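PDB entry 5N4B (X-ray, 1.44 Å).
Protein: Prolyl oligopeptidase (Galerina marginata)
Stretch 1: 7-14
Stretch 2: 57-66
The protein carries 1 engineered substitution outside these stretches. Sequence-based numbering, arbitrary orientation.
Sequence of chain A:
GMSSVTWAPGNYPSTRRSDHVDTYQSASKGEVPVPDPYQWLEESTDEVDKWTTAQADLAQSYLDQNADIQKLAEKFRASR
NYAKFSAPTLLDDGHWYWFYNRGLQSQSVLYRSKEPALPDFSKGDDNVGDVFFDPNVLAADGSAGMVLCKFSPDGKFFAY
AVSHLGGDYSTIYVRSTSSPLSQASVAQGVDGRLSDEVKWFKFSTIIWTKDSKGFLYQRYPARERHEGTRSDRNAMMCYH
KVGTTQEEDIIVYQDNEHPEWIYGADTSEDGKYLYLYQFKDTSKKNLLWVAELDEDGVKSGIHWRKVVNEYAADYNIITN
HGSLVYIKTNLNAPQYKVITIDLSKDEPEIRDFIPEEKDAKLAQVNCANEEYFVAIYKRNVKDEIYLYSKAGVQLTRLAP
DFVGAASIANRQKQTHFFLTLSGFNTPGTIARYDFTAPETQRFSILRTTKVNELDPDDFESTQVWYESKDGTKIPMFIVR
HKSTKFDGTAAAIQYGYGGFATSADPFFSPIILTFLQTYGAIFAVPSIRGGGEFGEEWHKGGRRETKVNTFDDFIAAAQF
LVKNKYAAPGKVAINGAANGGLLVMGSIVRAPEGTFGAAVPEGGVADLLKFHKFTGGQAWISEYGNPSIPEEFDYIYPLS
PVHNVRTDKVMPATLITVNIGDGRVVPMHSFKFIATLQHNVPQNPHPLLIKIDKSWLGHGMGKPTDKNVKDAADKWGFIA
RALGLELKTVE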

# COMPACT_ATOMS: atom_id res chain seq x y z
N TRP A 7 -0.97 -33.35 -15.23
CA TRP A 7 0.19 -32.94 -14.44
C TRP A 7 0.57 -33.98 -13.41
O TRP A 7 -0.31 -34.58 -12.76
CB TRP A 7 -0.11 -31.61 -13.75
CG TRP A 7 1.09 -31.17 -12.88
CD1 TRP A 7 2.13 -30.40 -13.30
CD2 TRP A 7 1.39 -31.54 -11.51
NE1 TRP A 7 3.04 -30.26 -12.27
CE2 TRP A 7 2.60 -30.96 -11.17
CE3 TRP A 7 0.73 -32.30 -10.55
CZ2 TRP A 7 3.19 -31.13 -9.95
CZ3 TRP A 7 1.30 -32.47 -9.29
CH2 TRP A 7 2.55 -31.88 -9.00
N ALA A 8 1.89 -34.18 -13.22
CA ALA A 8 2.36 -35.11 -12.21
C ALA A 8 3.66 -34.61 -11.59
O ALA A 8 4.40 -33.83 -12.19
CB ALA A 8 2.64 -36.50 -12.81
N PRO A 9 3.99 -35.10 -10.39
CA PRO A 9 5.26 -34.75 -9.76
C PRO A 9 6.47 -35.13 -10.61
O PRO A 9 6.42 -36.07 -11.41
CB PRO A 9 5.24 -35.57 -8.47
CG PRO A 9 3.79 -35.82 -8.19
CD PRO A 9 3.15 -35.93 -9.52
N GLY A 10 7.54 -34.35 -10.48
CA GLY A 10 8.83 -34.66 -11.11
C GLY A 10 8.99 -34.21 -12.54
O GLY A 10 9.89 -34.71 -13.24
N ASN A 11 8.17 -33.29 -13.00
CA ASN A 11 8.20 -32.86 -14.39
C ASN A 11 8.46 -31.37 -14.51
O ASN A 11 7.86 -30.68 -15.36
CB ASN A 11 6.90 -33.20 -15.10
CG ASN A 11 6.72 -34.68 -15.28
OD1 ASN A 11 7.57 -35.35 -15.89
ND2 ASN A 11 5.64 -35.22 -14.73
N TYR A 12 9.35 -30.85 -13.67
CA TYR A 12 9.57 -29.43 -13.71
C TYR A 12 10.58 -29.08 -14.79
O TYR A 12 11.36 -29.95 -15.26
CB TYR A 12 10.04 -28.93 -12.34
CG TYR A 12 8.98 -29.10 -11.28
CD1 TYR A 12 7.78 -28.38 -11.35
CD2 TYR A 12 9.18 -29.92 -10.19
CE1 TYR A 12 6.80 -28.53 -10.44
CE2 TYR A 12 8.18 -30.08 -9.22
CZ TYR A 12 6.97 -29.36 -9.34
OH TYR A 12 5.97 -29.49 -8.42
N PRO A 13 10.57 -27.85 -15.24
CA PRO A 13 11.52 -27.41 -16.26
C PRO A 13 12.97 -27.64 -15.88
O PRO A 13 13.39 -27.46 -14.73
CB PRO A 13 11.20 -25.91 -16.40
CG PRO A 13 9.78 -25.79 -16.04
CD PRO A 13 9.64 -26.76 -14.88
N SER A 14 13.75 -28.00 -16.89
CA SER A 14 15.20 -28.12 -16.76
C SER A 14 15.78 -26.76 -16.37
O SER A 14 15.54 -25.76 -17.03
CB SER A 14 15.76 -28.56 -18.11
OG SER A 14 17.18 -28.56 -18.11
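Stretch 2 57-66: DLAQSYLDQN

Stretch 2 approaches as a helix already under way at Asp57; its backbone ladder is regular, with Ser61 N to Asp57 O at 2.8 Å and Tyr62 N to Leu58 O at 3.0 Å. Stretch 1 has no regular secondary structure. The two run in opposing senses: Trp7, at the start of stretch 1, has its CA 6.3 Å from the CA of Tyr62, while farther along the CA of Tyr12 lies 8.0 Å from the CA of Leu58.

Stretch 2 offers Leu58 and Tyr62 from the helix, and Gln65 beyond it, spaced by four and then three residues so that all three face the same partner. Ala59 points its CA-to-CB bond away and takes no part. Against them the irregular chain supplies its bulk at two places, Trp7 and the Tyr12-Pro13 pair, while the segment from Ala8 to Gly10 stays clear of the helix and bends at Gly10, whose positive phi favours glycine.

Leu58 is the knob between these two places. Its CD1 comes to 3.9 Å from Trp7 CD1, at the edge of the indole, and its CD2 reaches the other wall of the hollow, 3.8 Å from Tyr12 CD1 at the edge of the phenol ring and 4.1 Å from Pro13 CD. The forked end of a leucine thus touches both aromatic residues at once. Asn11 has its CA-to-CB bond sideways, and its side-chain end leads off from stretch 2; its O comes to 4.3 Å from Leu58 CD2, and its ND2 donates to Ala8 O at 3.1 Å, a bond that ties the loop to itself.

One turn on, Tyr62 approaches Trp7 more closely. Trp7 CB lies 3.5 Å from Tyr62 CD1, at the edge of the tyrosine ring, and that edge is directed toward the indole face: the five-membered ring and the phenol ring have centroids 5.2 Å apart and planes at 81°. Trp7, whose chi1 is t, therefore receives Leu58 at its edge and Tyr62 on its face, and it gives up 97 Å² to stretch 2, the largest share of any residue here. The price is that its NE1 is buried by the contact without a polar partner.

Gln65 closes the end with polar chemistry. Trp7 N donates to Gln65 OE1 at 3.0 Å, and a water accepts from Gln65 NE2 at 3.0 Å and donates to Trp7 O at 2.9 Å. One amide thus meets the N directly and the O through a water. The rule is compact: a branched knob, an aromatic edge, then an amide clasp, all for 301 Å² buried.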

# COMPACT_ATOMS: atom_id res chain seq x y z
N ASP A 57 4.01 -21.73 -18.76
CA ASP A 57 3.24 -22.70 -19.53
C ASP A 57 2.83 -23.87 -18.65
O ASP A 57 1.68 -24.33 -18.74
CB ASP A 57 4.07 -23.22 -20.72
CG ASP A 57 4.25 -22.19 -21.86
OD1 ASP A 57 3.61 -21.10 -21.84
OD2 ASP A 57 5.08 -22.49 -22.77
N LEU A 58 3.73 -24.35 -17.78
CA LEU A 58 3.36 -25.42 -16.84
C LEU A 58 2.26 -24.97 -15.91
O LEU A 58 1.31 -25.73 -15.64
CB LEU A 58 4.59 -25.88 -16.03
CG LEU A 58 4.42 -27.04 -15.07
CD1 LEU A 58 4.21 -28.32 -15.84
CD2 LEU A 58 5.65 -27.15 -14.22
N ALA A 59 2.37 -23.77 -15.36
CA ALA A 59 1.35 -23.31 -14.44
C ALA A 59 0.01 -23.21 -15.15
O ALA A 59 -1.02 -23.64 -14.62
CB ALA A 59 1.73 -21.97 -13.85
N GLN A 60 0.00 -22.61 -16.36
CA GLN A 60 -1.26 -22.46 -17.06
C GLN A 60 -1.83 -23.82 -17.48
O GLN A 60 -3.04 -24.02 -17.41
CB GLN A 60 -1.11 -21.59 -18.31
CG GLN A 60 -2.45 -21.32 -19.00
CD GLN A 60 -3.38 -20.59 -18.11
OE1 GLN A 60 -3.08 -19.46 -17.66
NE2 GLN A 60 -4.49 -21.21 -17.77
N SER A 61 -0.97 -24.76 -17.86
CA SER A 61 -1.44 -26.10 -18.20
C SER A 61 -2.13 -26.74 -16.98
O SER A 61 -3.13 -27.46 -17.11
CB SER A 61 -0.29 -26.97 -18.71
OG SER A 61 -0.73 -28.31 -18.88
N TYR A 62 -1.58 -26.55 -15.79
CA TYR A 62 -2.20 -27.10 -14.59
C TYR A 62 -3.55 -26.45 -14.33
O TYR A 62 -4.55 -27.14 -14.11
CB TYR A 62 -1.29 -26.91 -13.36
CG TYR A 62 -1.82 -27.60 -12.15
CD1 TYR A 62 -1.68 -28.95 -12.03
CD2 TYR A 62 -2.45 -26.94 -11.13
CE1 TYR A 62 -2.14 -29.64 -10.96
CE2 TYR A 62 -2.97 -27.66 -10.04
CZ TYR A 62 -2.80 -29.00 -9.98
OH TYR A 62 -3.27 -29.75 -8.90
N LEU A 63 -3.60 -25.13 -14.36
CA LEU A 63 -4.85 -24.41 -14.16
C LEU A 63 -5.91 -24.80 -15.18
O LEU A 63 -7.11 -24.83 -14.85
CB LEU A 63 -4.57 -22.89 -14.16
CG LEU A 63 -3.63 -22.42 -13.00
CD1 LEU A 63 -3.12 -21.01 -13.33
CD2 LEU A 63 -4.30 -22.49 -11.67
N ASP A 64 -5.50 -25.07 -16.43
CA ASP A 64 -6.43 -25.48 -17.49
C ASP A 64 -7.18 -26.75 -17.15
O ASP A 64 -8.26 -26.97 -17.72
CB ASP A 64 -5.66 -25.78 -18.79
CG ASP A 64 -5.18 -24.55 -19.54
OD1 ASP A 64 -5.66 -23.44 -19.26
OD2 ASP A 64 -4.30 -24.73 -20.44
N GLN A 65 -6.66 -27.58 -16.26
CA GLN A 65 -7.33 -28.81 -15.82
C GLN A 65 -8.52 -28.54 -14.91
O GLN A 65 -9.35 -29.44 -14.74
CB GLN A 65 -6.36 -29.72 -15.06
CG GLN A 65 -5.11 -30.13 -15.85
CD GLN A 65 -4.09 -30.93 -15.00
OE1 GLN A 65 -2.92 -31.02 -15.37
NE2 GLN A 65 -4.54 -31.51 -13.87
N ASN A 66 -8.66 -27.33 -14.39
CA ASN A 66 -9.63 -26.99 -13.34
C ASN A 66 -10.76 -26.17 -13.98
O ASN A 66 -10.62 -24.96 -14.17
CB ASN A 66 -8.90 -26.21 -12.27
CG ASN A 66 -9.80 -25.84 -11.10
OD1 ASN A 66 -11.03 -26.02 -11.19
ND2 ASN A 66 -9.22 -25.37 -10.03
O HOH W 1 -2.83 -33.34 -12.26